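Local coordinates for basic blue protein (PDB 2CBP) that probably carries single electrons as a small plant blue copper protein of the phytocyanin family, its type 1 copper held near one end of the fold, at residues 33-36 / 37-40. Sequence-based numbering, arbitrary orientation. Where two conformers were deposited one is given.
Residue 37 of segment 37-40 comes from a tag, linker or insertion. With CU (copper (II) ion), chain B.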
loop_
_atom_site.group_PDB
_atom_site.type_symbol
_atom_site.label_atom_id
_atom_site.label_comp_id
_atom_site.label_asym_id
_atom_site.label_seq_id
_atom_site.Cartn_x
_atom_site.Cartn_y
_atom_site.Cartn_z
ATOM N N ASN A 33 -7.155 -4.867 3.580
ATOM C CA ASN A 33 -8.565 -5.258 3.492
ATOM C C ASN A 33 -9.355 -4.257 2.636
ATOM O O ASN A 33 -9.347 -3.055 2.984
ATOM C CB ASN A 33 -9.233 -5.311 4.866
ATOM C CG ASN A 33 -8.729 -6.394 5.793
ATOM O OD1 ASN A 33 -8.572 -7.555 5.402
ATOM N ND2 ASN A 33 -8.519 -5.986 7.025
ATOM N N TYR A 34 -10.040 -4.796 1.643
ATOM C CA TYR A 34 -10.865 -3.949 0.762
ATOM C C TYR A 34 -11.739 -4.778 -0.160
ATOM O O TYR A 34 -11.584 -6.014 -0.280
ATOM C CB TYR A 34 -9.891 -3.057 -0.114
ATOM C CG TYR A 34 -8.992 -3.968 -0.890
ATOM C CD1 TYR A 34 -7.829 -4.524 -0.329
ATOM C CD2 TYR A 34 -9.299 -4.324 -2.222
ATOM C CE1 TYR A 34 -7.039 -5.386 -1.025
ATOM C CE2 TYR A 34 -8.495 -5.197 -2.924
ATOM C CZ TYR A 34 -7.353 -5.734 -2.335
ATOM O OH TYR A 34 -6.621 -6.603 -3.103
ATOM N N ASN A 35 -12.618 -4.063 -0.844
ATOM C CA ASN A 35 -13.529 -4.637 -1.858
ATOM C C ASN A 35 -12.805 -4.624 -3.197
ATOM O O ASN A 35 -12.697 -3.524 -3.745
ATOM C CB ASN A 35 -14.780 -3.758 -1.932
ATOM C CG ASN A 35 -15.797 -4.334 -2.923
ATOM O OD1 ASN A 35 -15.451 -5.100 -3.832
ATOM N ND2 ASN A 35 -17.058 -3.964 -2.718
ATOM N N PRO A 36 -12.369 -5.747 -3.694
ATOM C CA PRO A 36 -11.624 -5.850 -4.950
ATOM C C PRO A 36 -12.327 -5.408 -6.194
ATOM O O PRO A 36 -11.629 -5.260 -7.239
ATOM C CB PRO A 36 -11.121 -7.302 -5.031
ATOM C CG PRO A 36 -12.103 -8.061 -4.159
ATOM C CD PRO A 36 -12.473 -7.083 -3.054
ATOM N N SER A 37 -13.619 -5.214 -6.115
ATOM C CA SER A 37 -14.383 -4.708 -7.273
ATOM C C SER A 37 -14.139 -3.188 -7.394
ATOM O O SER A 37 -14.357 -2.627 -8.476
ATOM C CB SER A 37 -15.863 -5.011 -7.164
ATOM O OG SER A 37 -16.529 -4.162 -6.266
ATOM N N MET A 38 -13.665 -2.585 -6.298
ATOM C CA MET A 38 -13.439 -1.162 -6.230
ATOM C C MET A 38 -12.037 -0.663 -5.960
ATOM O O MET A 38 -11.812 0.553 -6.065
ATOM C CB MET A 38 -14.314 -0.619 -5.028
ATOM C CG MET A 38 -15.741 -1.088 -5.183
ATOM S SD MET A 38 -16.912 -0.207 -4.156
ATOM C CE MET A 38 -16.086 -0.294 -2.554
ATOM N N HIS A 39 -11.163 -1.550 -5.563
ATOM C CA HIS A 39 -9.776 -1.211 -5.212
ATOM C C HIS A 39 -8.814 -2.379 -5.448
ATOM O O HIS A 39 -9.219 -3.516 -5.600
ATOM C CB HIS A 39 -9.706 -0.822 -3.733
ATOM C CG HIS A 39 -10.528 0.320 -3.239
ATOM N ND1 HIS A 39 -10.211 1.660 -3.488
ATOM C CD2 HIS A 39 -11.667 0.275 -2.468
ATOM C CE1 HIS A 39 -11.145 2.352 -2.903
ATOM N NE2 HIS A 39 -12.040 1.573 -2.278
ATOM N N ASN A 40 -7.523 -2.057 -5.450
ATOM C CA ASN A 40 -6.429 -2.994 -5.629
ATOM C C ASN A 40 -5.228 -2.445 -4.807
ATOM O O ASN A 40 -5.289 -1.373 -4.209
ATOM C CB ASN A 40 -6.020 -3.287 -7.089
ATOM C CG ASN A 40 -5.597 -2.076 -7.870
ATOM O OD1 ASN A 40 -5.195 -1.038 -7.285
ATOM N ND2 ASN A 40 -5.700 -2.114 -9.203
HETATM CU CU CU B . -8.776 2.374 -4.563
HETATM O O HOH W 1 -19.252 -4.654 -4.852
#
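The Y34 ring lies beside the H39 backbone, its CD2 3.8 Å from CB of H39 and its CE2 3.2 Å from the carbonyl O of H39. Its far end is fixed by a hydrogen bond from OH to D66. N35 follows and organises the turn through its carboxamide: with CG anti to the backbone N (chi1 -178°), OD1 accepts S37 N at 2.9 Å, closing an Asx turn. In one of two conformers of S37, an inserted residue, and so with some doubt, OG also reaches N35 OD1 at 2.8 Å, from the same face of the amide as S37 N, and a water may link this OG to N35 ND2. N35 O takes M38 N at 2.9 Å, completing a type I beta turn over P36 and S37, and a weak bond from H39 N. With alanine in place of N35, OD1 is gone and S37 N is likely to lose its side-chain acceptor, leaving the main-chain bonds to the residue's carbonyl O to hold the turn. This loop joins strands 29-33 and 41-44 of the cupredoxin-type fold and delivers the first copper ligand: H39 ND1 binds the copper(II) ion at 1.9 Å, alongside C79, H84 and M89. P36, at the first corner of the turn, directs its CA-H at H39 O (CA to O 3.4 Å, 154° at H), the same carbonyl oxygen that Y34 CE2 approaches.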